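Local coordinates for protein peroxisomal acyl-coenzyme A oxidase 1 (Arabidopsis thaliana, PDB 1W07) that oxidises long- and medium-chain acyl-CoAs to 2-trans-enoyl-CoAs with FAD in peroxisomal beta-oxidation, passing the electrons to oxygen to give hydrogen peroxide, at residues S64-I76 and R88-D100. The protein carries 1 engineered substitution. Numbering follows the deposited sequence.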
loop_
_atom_site.group_PDB
_atom_site.type_symbol
_atom_site.label_atom_id
_atom_site.label_comp_id
_atom_site.label_asym_id
_atom_site.label_seq_id
_atom_site.Cartn_x
_atom_site.Cartn_y
_atom_site.Cartn_z
ATOM N N SER B 64 -18.900 -11.156 17.556
ATOM C CA SER B 64 -18.807 -9.862 18.212
ATOM C C SER B 64 -19.489 -8.793 17.359
ATOM O O SER B 64 -20.080 -7.852 17.880
ATOM C CB SER B 64 -17.334 -9.504 18.420
ATOM O OG SER B 64 -17.227 -8.187 18.911
ATOM N N THR B 65 -19.397 -8.952 16.040
ATOM C CA THR B 65 -19.999 -8.009 15.096
ATOM C C THR B 65 -21.521 -8.093 15.185
ATOM O O THR B 65 -22.221 -7.063 15.164
ATOM C CB THR B 65 -19.552 -8.314 13.646
ATOM O OG1 THR B 65 -18.136 -8.112 13.540
ATOM C CG2 THR B 65 -20.281 -7.415 12.653
ATOM N N LEU B 66 -22.042 -9.314 15.270
ATOM C CA LEU B 66 -23.489 -9.491 15.364
ATOM C C LEU B 66 -23.950 -8.856 16.665
ATOM O O LEU B 66 -24.990 -8.203 16.699
ATOM C CB LEU B 66 -23.859 -10.973 15.341
ATOM C CG LEU B 66 -23.464 -11.715 14.056
ATOM C CD1 LEU B 66 -24.027 -13.145 14.101
ATOM C CD2 LEU B 66 -23.960 -10.934 12.815
ATOM N N ARG B 67 -23.167 -9.032 17.729
ATOM C CA ARG B 67 -23.498 -8.446 19.023
ATOM C C ARG B 67 -23.551 -6.925 18.939
ATOM O O ARG B 67 -24.506 -6.304 19.413
ATOM C CB ARG B 67 -22.466 -8.837 20.080
ATOM C CG ARG B 67 -22.853 -8.368 21.482
ATOM C CD ARG B 67 -21.722 -8.578 22.472
ATOM N NE ARG B 67 -22.153 -8.273 23.829
ATOM C CZ ARG B 67 -21.341 -7.846 24.792
ATOM N NH1 ARG B 67 -20.045 -7.666 24.550
ATOM N NH2 ARG B 67 -21.827 -7.592 26.002
ATOM N N LYS B 68 -22.516 -6.322 18.356
ATOM C CA LYS B 68 -22.462 -4.861 18.233
ATOM C C LYS B 68 -23.637 -4.327 17.426
ATOM O O LYS B 68 -24.181 -3.278 17.750
ATOM C CB LYS B 68 -21.158 -4.402 17.567
ATOM C CG LYS B 68 -19.909 -4.596 18.420
ATOM C CD LYS B 68 -18.653 -4.085 17.704
ATOM C CE LYS B 68 -17.440 -4.165 18.630
ATOM N NZ LYS B 68 -16.158 -3.747 17.992
ATOM N N CYS B 69 -24.030 -5.037 16.374
ATOM C CA CYS B 69 -25.143 -4.563 15.568
ATOM C C CYS B 69 -26.457 -4.640 16.348
ATOM O O CYS B 69 -27.291 -3.741 16.261
ATOM C CB CYS B 69 -25.249 -5.372 14.271
ATOM S SG CYS B 69 -23.917 -5.072 13.082
ATOM N N ALA B 70 -26.630 -5.713 17.113
ATOM C CA ALA B 70 -27.841 -5.905 17.902
ATOM C C ALA B 70 -27.908 -4.842 18.995
ATOM O O ALA B 70 -28.972 -4.286 19.284
ATOM C CB ALA B 70 -27.847 -7.297 18.517
ATOM N N HIS B 71 -26.762 -4.562 19.599
ATOM C CA HIS B 71 -26.702 -3.567 20.646
ATOM C C HIS B 71 -27.047 -2.203 20.057
ATOM O O HIS B 71 -27.690 -1.381 20.705
ATOM C CB HIS B 71 -25.305 -3.557 21.270
ATOM C CG HIS B 71 -25.179 -2.649 22.451
ATOM N ND1 HIS B 71 -25.811 -2.890 23.653
ATOM C CD2 HIS B 71 -24.512 -1.482 22.607
ATOM C CE1 HIS B 71 -25.533 -1.913 24.499
ATOM N NE2 HIS B 71 -24.748 -1.043 23.888
ATOM N N ALA B 72 -26.626 -1.979 18.813
ATOM C CA ALA B 72 -26.895 -0.723 18.107
ATOM C C ALA B 72 -28.394 -0.540 17.937
ATOM O O ALA B 72 -28.923 0.539 18.196
ATOM C CB ALA B 72 -26.230 -0.736 16.736
ATOM N N PHE B 73 -29.070 -1.592 17.486
ATOM C CA PHE B 73 -30.517 -1.549 17.301
ATOM C C PHE B 73 -31.164 -1.164 18.627
ATOM O O PHE B 73 -32.040 -0.303 18.668
ATOM C CB PHE B 73 -31.045 -2.921 16.863
ATOM C CG PHE B 73 -30.483 -3.406 15.556
ATOM C CD1 PHE B 73 -30.333 -4.771 15.314
ATOM C CD2 PHE B 73 -30.108 -2.506 14.564
ATOM C CE1 PHE B 73 -29.814 -5.232 14.103
ATOM C CE2 PHE B 73 -29.587 -2.960 13.347
ATOM C CZ PHE B 73 -29.442 -4.319 13.118
ATOM N N LYS B 74 -30.724 -1.810 19.706
ATOM C CA LYS B 74 -31.241 -1.543 21.042
ATOM C C LYS B 74 -31.050 -0.093 21.456
ATOM O O LYS B 74 -31.985 0.554 21.935
ATOM C CB LYS B 74 -30.555 -2.447 22.066
ATOM C CG LYS B 74 -30.996 -3.895 22.000
ATOM C CD LYS B 74 -32.241 -4.139 22.843
ATOM C CE LYS B 74 -31.928 -4.029 24.334
ATOM N NZ LYS B 74 -33.100 -4.344 25.203
ATOM N N ARG B 75 -29.836 0.419 21.269
ATOM C CA ARG B 75 -29.532 1.796 21.643
ATOM C C ARG B 75 -30.349 2.805 20.861
ATOM O O ARG B 75 -30.792 3.806 21.415
ATOM C CB ARG B 75 -28.035 2.083 21.461
ATOM C CG ARG B 75 -27.134 1.167 22.273
ATOM C CD ARG B 75 -27.480 1.219 23.753
ATOM N NE ARG B 75 -27.115 2.504 24.339
ATOM C CZ ARG B 75 -27.754 3.066 25.360
ATOM N NH1 ARG B 75 -28.795 2.456 25.918
ATOM N NH2 ARG B 75 -27.358 4.246 25.817
ATOM N N ILE B 76 -30.548 2.550 19.574
ATOM C CA ILE B 76 -31.324 3.472 18.754
ATOM C C ILE B 76 -32.761 3.576 19.265
ATOM O O ILE B 76 -33.369 4.652 19.237
ATOM C CB ILE B 76 -31.347 3.029 17.282
ATOM C CG1 ILE B 76 -29.925 3.078 16.703
ATOM C CG2 ILE B 76 -32.275 3.928 16.486
ATOM C CD1 ILE B 76 -29.813 2.506 15.299
ATOM N N ARG B 88 -24.825 8.218 12.269
ATOM C CA ARG B 88 -23.596 8.599 12.954
ATOM C C ARG B 88 -23.165 7.535 13.957
ATOM O O ARG B 88 -21.979 7.362 14.216
ATOM C CB ARG B 88 -23.763 9.943 13.669
ATOM C CG ARG B 88 -23.847 11.149 12.750
ATOM C CD ARG B 88 -22.667 11.208 11.775
ATOM N NE ARG B 88 -22.893 10.369 10.598
ATOM C CZ ARG B 88 -21.969 10.112 9.670
ATOM N NH1 ARG B 88 -20.745 10.629 9.775
ATOM N NH2 ARG B 88 -22.270 9.347 8.628
ATOM N N LEU B 89 -24.138 6.834 14.526
ATOM C CA LEU B 89 -23.857 5.782 15.489
ATOM C C LEU B 89 -23.084 4.660 14.796
ATOM O O LEU B 89 -22.015 4.240 15.254
ATOM C CB LEU B 89 -25.161 5.220 16.048
ATOM C CG LEU B 89 -25.025 4.176 17.154
ATOM C CD1 LEU B 89 -24.686 4.850 18.470
ATOM C CD2 LEU B 89 -26.328 3.438 17.280
ATOM N N ARG B 90 -23.629 4.172 13.688
ATOM C CA ARG B 90 -22.977 3.103 12.946
ATOM C C ARG B 90 -21.607 3.567 12.456
ATOM O O ARG B 90 -20.650 2.789 12.431
ATOM C CB ARG B 90 -23.829 2.675 11.751
ATOM C CG ARG B 90 -25.119 1.945 12.117
ATOM C CD ARG B 90 -25.741 1.318 10.880
ATOM N NE ARG B 90 -26.249 2.324 9.952
ATOM C CZ ARG B 90 -27.431 2.920 10.073
ATOM N NH1 ARG B 90 -28.237 2.606 11.082
ATOM N NH2 ARG B 90 -27.802 3.838 9.193
ATOM N N HIS B 91 -21.520 4.834 12.068
ATOM C CA HIS B 91 -20.275 5.411 11.588
ATOM C C HIS B 91 -19.180 5.301 12.642
ATOM O O HIS B 91 -18.061 4.858 12.343
ATOM C CB HIS B 91 -20.495 6.876 11.212
ATOM C CG HIS B 91 -19.234 7.628 10.920
ATOM N ND1 HIS B 91 -18.482 7.413 9.786
ATOM C CD2 HIS B 91 -18.584 8.583 11.627
ATOM C CE1 HIS B 91 -17.424 8.206 9.802
ATOM N NE2 HIS B 91 -17.460 8.926 10.912
ATOM N N PHE B 92 -19.478 5.700 13.877
ATOM C CA PHE B 92 -18.454 5.620 14.907
ATOM C C PHE B 92 -18.194 4.219 15.472
ATOM O O PHE B 92 -17.115 3.958 15.989
ATOM C CB PHE B 92 -18.742 6.642 16.008
ATOM C CG PHE B 92 -18.576 8.068 15.550
ATOM C CD1 PHE B 92 -19.685 8.887 15.353
ATOM C CD2 PHE B 92 -17.309 8.579 15.285
ATOM C CE1 PHE B 92 -19.536 10.195 14.897
ATOM C CE2 PHE B 92 -17.149 9.889 14.828
ATOM C CZ PHE B 92 -18.261 10.695 14.633
ATOM N N ILE B 93 -19.161 3.316 15.353
ATOM C CA ILE B 93 -18.960 1.936 15.805
ATOM C C ILE B 93 -17.778 1.408 14.964
ATOM O O ILE B 93 -17.017 0.535 15.402
ATOM C CB ILE B 93 -20.240 1.086 15.579
ATOM C CG1 ILE B 93 -21.312 1.505 16.592
ATOM C CG2 ILE B 93 -19.927 -0.403 15.699
ATOM C CD1 ILE B 93 -22.653 0.789 16.409
ATOM N N ASP B 94 -17.654 1.951 13.751
ATOM C CA ASP B 94 -16.545 1.658 12.854
ATOM C C ASP B 94 -16.248 0.179 12.615
ATOM O O ASP B 94 -15.106 -0.266 12.740
ATOM C CB ASP B 94 -15.314 2.360 13.426
ATOM C CG ASP B 94 -14.162 2.415 12.451
ATOM O OD1 ASP B 94 -13.007 2.320 12.908
ATOM O OD2 ASP B 94 -14.408 2.577 11.240
ATOM N N GLN B 95 -17.270 -0.598 12.274
ATOM C CA GLN B 95 -17.037 -2.012 12.045
ATOM C C GLN B 95 -17.868 -2.556 10.898
ATOM O O GLN B 95 -19.080 -2.704 11.007
ATOM C CB GLN B 95 -17.307 -2.798 13.335
ATOM C CG GLN B 95 -16.903 -4.274 13.254
ATOM C CD GLN B 95 -16.433 -4.828 14.588
ATOM O OE1 GLN B 95 -15.657 -4.186 15.300
ATOM N NE2 GLN B 95 -16.879 -6.033 14.923
ATOM N N PRO B 96 -17.218 -2.851 9.762
ATOM C CA PRO B 96 -17.894 -3.382 8.575
ATOM C C PRO B 96 -18.833 -4.522 8.977
ATOM O O PRO B 96 -18.407 -5.482 9.627
ATOM C CB PRO B 96 -16.732 -3.857 7.711
ATOM C CG PRO B 96 -15.665 -2.825 8.029
ATOM C CD PRO B 96 -15.762 -2.721 9.529
ATOM N N ALA B 97 -20.097 -4.419 8.580
ATOM C CA ALA B 97 -21.088 -5.421 8.953
ATOM C C ALA B 97 -22.246 -5.427 7.968
ATOM O O ALA B 97 -22.454 -4.468 7.223
ATOM C CB ALA B 97 -21.604 -5.130 10.368
ATOM N N TYR B 98 -23.010 -6.511 7.980
ATOM C CA TYR B 98 -24.138 -6.687 7.081
ATOM C C TYR B 98 -25.075 -5.496 7.075
ATOM O O TYR B 98 -25.687 -5.180 6.055
ATOM C CB TYR B 98 -24.915 -7.948 7.464
ATOM C CG TYR B 98 -25.657 -7.823 8.768
ATOM C CD1 TYR B 98 -26.976 -7.369 8.798
ATOM C CD2 TYR B 98 -25.054 -8.170 9.970
ATOM C CE1 TYR B 98 -27.677 -7.273 9.993
ATOM C CE2 TYR B 98 -25.739 -8.073 11.174
ATOM C CZ TYR B 98 -27.045 -7.632 11.184
ATOM O OH TYR B 98 -27.726 -7.563 12.376
ATOM N N VAL B 99 -25.186 -4.843 8.225
ATOM C CA VAL B 99 -26.052 -3.687 8.367
ATOM C C VAL B 99 -25.726 -2.604 7.335
ATOM O O VAL B 99 -26.623 -1.899 6.866
ATOM C CB VAL B 99 -25.933 -3.077 9.789
ATOM C CG1 VAL B 99 -26.689 -1.770 9.866
ATOM C CG2 VAL B 99 -26.493 -4.049 10.820
ATOM N N ASP B 100 -24.454 -2.470 6.971
ATOM C CA ASP B 100 -24.071 -1.446 6.014
ATOM C C ASP B 100 -24.707 -1.680 4.649
ATOM O O ASP B 100 -25.116 -0.730 3.974
ATOM C CB ASP B 100 -22.544 -1.378 5.859
ATOM C CG ASP B 100 -21.817 -1.240 7.190
ATOM O OD1 ASP B 100 -22.353 -0.587 8.112
ATOM O OD2 ASP B 100 -20.692 -1.778 7.308
HETATM O O HOH W 1 -15.318 -6.789 17.555
HETATM O O HOH W 2 -26.985 -8.556 14.767
HETATM O O HOH W 3 -16.871 -0.985 17.697
#
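Q95 reaches from the loop 94-97, between helices 83-93 and 98-113, onto helix 64-76 and is held at both ends of its amide. Its CB points toward that helix; CG, anti to the backbone N (chi1 -172°), comes 4.0 Å from T65 OG1. The chain then bends at chi2 (148°), bringing CD 3.6 Å from K68 NZ. At the tip, NE2 donates to T65 OG1 over 2.8 Å, nearly in the amide plane, while K68 NZ reaches OE1 at 2.8 Å from above the carbonyl plane. A glutamine suits this place because it offers donor and acceptor side by side. OE1 also takes a hydrogen bond from R53, T65 OG1 is hydrogen-bonded to L61 O as well, and K68 NZ to E49 O; water 1 links NE2 and K68 NZ to S64 OG. Cut back to an alanine, this residue would probably leave T65 OG1 without its donor, and K68 and R53 without the OE1 acceptor, and open a gap between loop and helix. Both segments belong to the helical N-terminal domain of the acyl-CoA oxidase fold, where helices 58-78 and 83-93 run nearly antiparallel (150° between the short segments), the P96 side chain about 8 Å from the bound FAD. Beyond the polar end, along helix 64-76, the contact is largely apolar: small A97 lets its CB come within 3.5 Å of T65 CG2, and C69 SG touches both A97 CB and V99 CG2, oblique to the Y98 ring. Y98 OH meets the F73 ring edge, 3.6 Å from CE1, and water 2 bridges this hydroxyl to L66 O. Farther along, short A72 admits I93 CD1, and L89 CD2 packs 3.7 Å from I76 CG1.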